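Local structure of toxin PAU_02230 (Photorhabdus asymbiotica subsp. asymbiotica ATCC 43949, 6HV6) at residues A199-Q211 against I279-L292. The protein is a bacterial toxin whose modelled part pairs an elongated helical region with a mixed alpha-beta domain built around an antiparallel sheet. The protein carries 1 engineered substitution. Numbering follows the deposited sequence.
Engineered in segment 199-211: A199 (natural residue Cys). With EPE (4-(2-hydroxyethyl)-1-piperazine ethanesulfonic acid), chain H.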
loop_
_atom_site.group_PDB
_atom_site.type_symbol
_atom_site.label_atom_id
_atom_site.label_comp_id
_atom_site.label_asym_id
_atom_site.label_seq_id
_atom_site.Cartn_x
_atom_site.Cartn_y
_atom_site.Cartn_z
ATOM N N ALA A 199 -3.599 1.427 -6.205
ATOM C CA ALA A 199 -4.839 1.719 -5.496
ATOM C C ALA A 199 -6.025 1.867 -6.448
ATOM O O ALA A 199 -7.147 1.499 -6.090
ATOM C CB ALA A 199 -4.659 2.989 -4.651
ATOM N N LEU A 200 -5.816 2.410 -7.654
ATOM C CA LEU A 200 -6.924 2.549 -8.595
ATOM C C LEU A 200 -7.503 1.192 -9.000
ATOM O O LEU A 200 -8.709 0.975 -8.808
ATOM C CB LEU A 200 -6.492 3.385 -9.808
ATOM C CG LEU A 200 -7.470 3.432 -10.996
ATOM C CD1 LEU A 200 -8.822 4.028 -10.602
ATOM C CD2 LEU A 200 -6.876 4.214 -12.176
ATOM N N PRO A 201 -6.718 0.254 -9.542
ATOM C CA PRO A 201 -7.321 -1.039 -9.898
ATOM C C PRO A 201 -7.765 -1.832 -8.685
ATOM O O PRO A 201 -8.739 -2.585 -8.787
ATOM C CB PRO A 201 -6.203 -1.760 -10.667
ATOM C CG PRO A 201 -4.927 -1.121 -10.148
ATOM C CD PRO A 201 -5.300 0.324 -9.935
ATOM N N GLU A 202 -7.069 -1.709 -7.549
ATOM C CA GLU A 202 -7.529 -2.382 -6.339
ATOM C C GLU A 202 -8.929 -1.912 -5.967
ATOM O O GLU A 202 -9.808 -2.724 -5.670
ATOM C CB GLU A 202 -6.532 -2.140 -5.194
ATOM C CG GLU A 202 -5.254 -2.965 -5.375
ATOM C CD GLU A 202 -4.058 -2.428 -4.601
ATOM O OE1 GLU A 202 -4.125 -1.321 -4.031
ATOM O OE2 GLU A 202 -3.038 -3.139 -4.560
ATOM N N SER A 203 -9.153 -0.598 -5.999
ATOM C CA SER A 203 -10.461 -0.047 -5.644
ATOM C C SER A 203 -11.544 -0.513 -6.612
ATOM O O SER A 203 -12.629 -0.924 -6.189
ATOM C CB SER A 203 -10.391 1.479 -5.633
ATOM O OG SER A 203 -9.540 1.954 -4.602
ATOM N N VAL A 204 -11.268 -0.451 -7.917
ATOM C CA VAL A 204 -12.241 -0.884 -8.922
ATOM C C VAL A 204 -12.548 -2.366 -8.773
ATOM O O VAL A 204 -13.714 -2.779 -8.824
ATOM C CB VAL A 204 -11.727 -0.562 -10.339
ATOM C CG1 VAL A 204 -12.607 -1.227 -11.393
ATOM C CG2 VAL A 204 -11.679 0.940 -10.554
ATOM N N LEU A 205 -11.511 -3.194 -8.583
ATOM C CA LEU A 205 -11.725 -4.634 -8.458
ATOM C C LEU A 205 -12.484 -4.973 -7.177
ATOM O O LEU A 205 -13.366 -5.842 -7.176
ATOM C CB LEU A 205 -10.370 -5.364 -8.495
ATOM C CG LEU A 205 -10.384 -6.890 -8.624
ATOM C CD1 LEU A 205 -10.972 -7.299 -9.967
ATOM C CD2 LEU A 205 -8.969 -7.483 -8.440
ATOM N N MET A 206 -12.149 -4.307 -6.073
ATOM C CA MET A 206 -12.849 -4.547 -4.813
ATOM C C MET A 206 -14.301 -4.064 -4.865
ATOM O O MET A 206 -15.170 -4.622 -4.178
ATOM C CB MET A 206 -12.094 -3.863 -3.664
ATOM C CG MET A 206 -12.663 -4.163 -2.270
ATOM S SD MET A 206 -12.637 -5.911 -1.876
ATOM C CE MET A 206 -10.885 -6.143 -1.497
ATOM N N GLY A 207 -14.581 -3.024 -5.648
ATOM C CA GLY A 207 -15.965 -2.618 -5.836
ATOM C C GLY A 207 -16.804 -3.745 -6.408
ATOM O O GLY A 207 -17.919 -3.999 -5.946
ATOM N N TRP A 208 -16.268 -4.461 -7.400
ATOM C CA TRP A 208 -17.006 -5.613 -7.914
ATOM C C TRP A 208 -17.049 -6.746 -6.894
ATOM O O TRP A 208 -18.091 -7.400 -6.721
ATOM C CB TRP A 208 -16.394 -6.114 -9.219
ATOM C CG TRP A 208 -17.067 -7.375 -9.648
ATOM C CD1 TRP A 208 -16.489 -8.599 -9.809
ATOM C CD2 TRP A 208 -18.468 -7.549 -9.909
ATOM N NE1 TRP A 208 -17.440 -9.521 -10.177
ATOM C CE2 TRP A 208 -18.662 -8.903 -10.246
ATOM C CE3 TRP A 208 -19.574 -6.690 -9.898
ATOM C CZ2 TRP A 208 -19.915 -9.419 -10.568
ATOM C CZ3 TRP A 208 -20.829 -7.211 -10.227
ATOM C CH2 TRP A 208 -20.982 -8.558 -10.553
ATOM N N ALA A 209 -15.920 -7.005 -6.225
ATOM C CA ALA A 209 -15.890 -8.013 -5.170
ATOM C C ALA A 209 -16.966 -7.747 -4.129
ATOM O O ALA A 209 -17.673 -8.665 -3.698
ATOM C CB ALA A 209 -14.512 -8.029 -4.497
ATOM N N LEU A 210 -17.102 -6.490 -3.707
ATOM C CA LEU A 210 -18.082 -6.172 -2.675
ATOM C C LEU A 210 -19.499 -6.401 -3.176
ATOM O O LEU A 210 -20.352 -6.891 -2.428
ATOM C CB LEU A 210 -17.903 -4.729 -2.198
ATOM C CG LEU A 210 -16.812 -4.509 -1.151
ATOM C CD1 LEU A 210 -16.568 -3.009 -0.979
ATOM C CD2 LEU A 210 -17.237 -5.132 0.173
ATOM N N GLN A 211 -19.769 -6.064 -4.439
ATOM C CA GLN A 211 -21.117 -6.225 -4.971
ATOM C C GLN A 211 -21.469 -7.676 -5.275
ATOM O O GLN A 211 -22.649 -7.987 -5.472
ATOM C CB GLN A 211 -21.288 -5.364 -6.224
ATOM C CG GLN A 211 -21.084 -3.861 -5.950
ATOM C CD GLN A 211 -21.549 -2.979 -7.105
ATOM O OE1 GLN A 211 -22.208 -3.446 -8.038
ATOM N NE2 GLN A 211 -21.211 -1.696 -7.040
ATOM N N ILE A 279 -27.135 -1.704 -3.685
ATOM C CA ILE A 279 -25.811 -2.290 -3.899
ATOM C C ILE A 279 -25.097 -1.376 -4.886
ATOM O O ILE A 279 -25.351 -1.438 -6.094
ATOM C CB ILE A 279 -25.879 -3.729 -4.428
ATOM C CG1 ILE A 279 -26.653 -4.620 -3.460
ATOM C CG2 ILE A 279 -24.475 -4.288 -4.648
ATOM C CD1 ILE A 279 -26.906 -6.030 -3.994
ATOM N N SER A 280 -24.216 -0.512 -4.386
ATOM C CA SER A 280 -23.523 0.393 -5.286
ATOM C C SER A 280 -22.203 0.819 -4.667
ATOM O O SER A 280 -21.981 0.700 -3.458
ATOM C CB SER A 280 -24.390 1.608 -5.639
ATOM O OG SER A 280 -24.832 2.268 -4.471
ATOM N N SER A 281 -21.319 1.305 -5.526
ATOM C CA SER A 281 -19.968 1.648 -5.123
ATOM C C SER A 281 -19.584 2.966 -5.768
ATOM O O SER A 281 -20.020 3.291 -6.878
ATOM C CB SER A 281 -18.966 0.558 -5.516
ATOM O OG SER A 281 -19.280 -0.671 -4.893
ATOM N N VAL A 282 -18.767 3.722 -5.046
ATOM C CA VAL A 282 -18.316 5.034 -5.465
ATOM C C VAL A 282 -16.795 5.037 -5.380
ATOM O O VAL A 282 -16.227 4.738 -4.323
ATOM C CB VAL A 282 -18.920 6.145 -4.591
ATOM C CG1 VAL A 282 -18.302 7.474 -4.927
ATOM C CG2 VAL A 282 -20.449 6.202 -4.766
ATOM N N ARG A 283 -16.140 5.352 -6.488
ATOM C CA ARG A 283 -14.698 5.510 -6.480
ATOM C C ARG A 283 -14.352 6.872 -5.883
ATOM O O ARG A 283 -14.984 7.884 -6.212
ATOM C CB ARG A 283 -14.136 5.377 -7.897
ATOM C CG ARG A 283 -12.601 5.424 -7.967
ATOM C CD ARG A 283 -12.093 5.439 -9.406
ATOM N NE ARG A 283 -12.213 6.773 -9.977
ATOM C CZ ARG A 283 -12.998 7.103 -10.993
ATOM N NH1 ARG A 283 -13.746 6.187 -11.598
ATOM N NH2 ARG A 283 -13.026 8.360 -11.412
ATOM N N VAL A 284 -13.363 6.896 -4.997
ATOM C CA VAL A 284 -12.887 8.128 -4.365
ATOM C C VAL A 284 -11.536 8.485 -4.968
ATOM O O VAL A 284 -10.563 7.746 -4.794
ATOM C CB VAL A 284 -12.773 7.989 -2.837
ATOM C CG1 VAL A 284 -12.359 9.342 -2.206
ATOM C CG2 VAL A 284 -14.101 7.542 -2.239
ATOM N N ASP A 285 -11.467 9.608 -5.672
ATOM C CA ASP A 285 -10.206 10.099 -6.213
ATOM C C ASP A 285 -9.625 11.134 -5.258
ATOM O O ASP A 285 -10.337 12.037 -4.813
ATOM C CB ASP A 285 -10.401 10.723 -7.597
ATOM C CG ASP A 285 -10.880 9.723 -8.632
ATOM O OD1 ASP A 285 -10.666 8.498 -8.437
ATOM O OD2 ASP A 285 -11.466 10.169 -9.644
ATOM N N ALA A 286 -8.335 10.994 -4.943
ATOM C CA ALA A 286 -7.648 11.866 -3.987
ATOM C C ALA A 286 -6.235 12.106 -4.506
ATOM O O ALA A 286 -5.842 11.469 -5.492
ATOM C CB ALA A 286 -7.633 11.223 -2.597
ATOM N N PRO A 287 -5.436 13.017 -3.900
ATOM C CA PRO A 287 -4.081 13.248 -4.419
ATOM C C PRO A 287 -3.251 11.975 -4.495
ATOM O O PRO A 287 -2.902 11.389 -3.466
ATOM C CB PRO A 287 -3.492 14.248 -3.416
ATOM C CG PRO A 287 -4.679 15.056 -2.981
ATOM C CD PRO A 287 -5.812 14.042 -2.902
ATOM N N LYS A 288 -2.959 11.531 -5.722
ATOM C CA LYS A 288 -2.138 10.335 -5.975
ATOM C C LYS A 288 -2.654 9.104 -5.237
ATOM O O LYS A 288 -1.881 8.241 -4.812
ATOM C CB LYS A 288 -0.673 10.597 -5.617
ATOM C CG LYS A 288 -0.034 11.679 -6.474
ATOM C CD LYS A 288 1.344 12.054 -5.966
ATOM C CE LYS A 288 2.004 13.067 -6.892
ATOM N NZ LYS A 288 2.190 12.515 -8.271
ATOM N N HIS A 289 -3.975 8.997 -5.109
ATOM C CA HIS A 289 -4.551 7.881 -4.372
ATOM C C HIS A 289 -5.965 7.631 -4.866
ATOM O O HIS A 289 -6.632 8.538 -5.369
ATOM C CB HIS A 289 -4.555 8.152 -2.857
ATOM C CG HIS A 289 -4.793 6.929 -2.021
ATOM N ND1 HIS A 289 -4.305 5.682 -2.365
ATOM C CD2 HIS A 289 -5.437 6.768 -0.839
ATOM C CE1 HIS A 289 -4.666 4.802 -1.443
ATOM N NE2 HIS A 289 -5.346 5.437 -0.503
ATOM N N THR A 290 -6.410 6.389 -4.725
ATOM C CA THR A 290 -7.779 6.024 -5.045
ATOM C C THR A 290 -8.316 5.178 -3.909
ATOM O O THR A 290 -7.597 4.345 -3.353
ATOM C CB THR A 290 -7.872 5.241 -6.361
ATOM O OG1 THR A 290 -7.257 5.985 -7.413
ATOM C CG2 THR A 290 -9.346 4.939 -6.721
ATOM N N MET A 291 -9.577 5.400 -3.558
ATOM C CA MET A 291 -10.202 4.622 -2.506
ATOM C C MET A 291 -11.615 4.283 -2.975
ATOM O O MET A 291 -12.003 4.572 -4.110
ATOM C CB MET A 291 -10.170 5.395 -1.181
ATOM C CG MET A 291 -8.743 5.647 -0.622
ATOM S SD MET A 291 -8.760 7.023 0.536
ATOM C CE MET A 291 -8.904 8.392 -0.606
ATOM N N LEU A 292 -12.404 3.693 -2.091
ATOM C CA LEU A 292 -13.698 3.183 -2.506
ATOM C C LEU A 292 -14.642 3.220 -1.320
ATOM O O LEU A 292 -14.240 2.889 -0.199
ATOM C CB LEU A 292 -13.557 1.746 -3.030
ATOM C CG LEU A 292 -14.854 1.013 -3.351
ATOM C CD1 LEU A 292 -15.320 1.443 -4.720
ATOM C CD2 LEU A 292 -14.608 -0.499 -3.274
HETATM N N1 EPE H . 0.094 7.006 -8.085
HETATM C C9 EPE H . -0.836 5.932 -8.468
HETATM C C10 EPE H . -2.009 5.989 -7.496
HETATM S S EPE H . -3.570 5.451 -8.137
HETATM O O1S EPE H . -3.472 3.943 -8.179
HETATM O O2S EPE H . -3.705 6.005 -9.465
HETATM O O3S EPE H . -4.579 5.889 -7.202
HETATM O O HOH W 1 -22.083 0.749 -8.311
#
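Q211 packs its CB and CG on I279 and reaches S281 with its amide nitrogen, a worked example of how a long amide joins apolar packing to a directed bond. Its CB lies 3.7 Å from I279 CG2, and the same methyl stands 3.7 Å from Q211 CG. Because CG is set anti to the carbonyl carbon (chi1 -61°), the extended chain beyond it carries CD past I279 toward S281. At the tip, Q211 NE2 donates to S281 OG at 3.1 Å, nearly straight at 170° and in the plane of the amide. A water accepts from both Q211 NE2 and the backbone N of S281, reconciling two neighbouring donors and fixing the amide's rotation; S281 OG has a second partner in S294 OG.

One turn back toward the N terminus of the helix, L292 CD2 rests 3.5 Å from G207 N, beside S203 O and L210 CD1, where G207 presents bare backbone to the strands. S203 turns its hydroxyl back to A199 O, which S203 N and OG reach from opposite faces, while its CB packs on T290 CG2.

At the first helical turn, the engineered A199 (natively Cys) places CB 3.6 Å from H289 ND1, and H289 NE2 is hydrogen-bonded to D309 OD1. This Cys-His-Asp order is consistent with the triad of a papain-like fold. A bound EPE sulfonate spans the two segments here: L200 N reaches O1S at 2.8 Å, and T290 OG1 donates to O3S at 2.7 Å.

The helix thus lies along two adjacent strands of the antiparallel sheet, antiparallel to 280-286 (168°) and almost parallel to 289-292, whose axis comes within 6.8 Å of the helix axis. Strands 342-346 and 304-309 flank this pair, while L205 and M206 pack on helix 215-224.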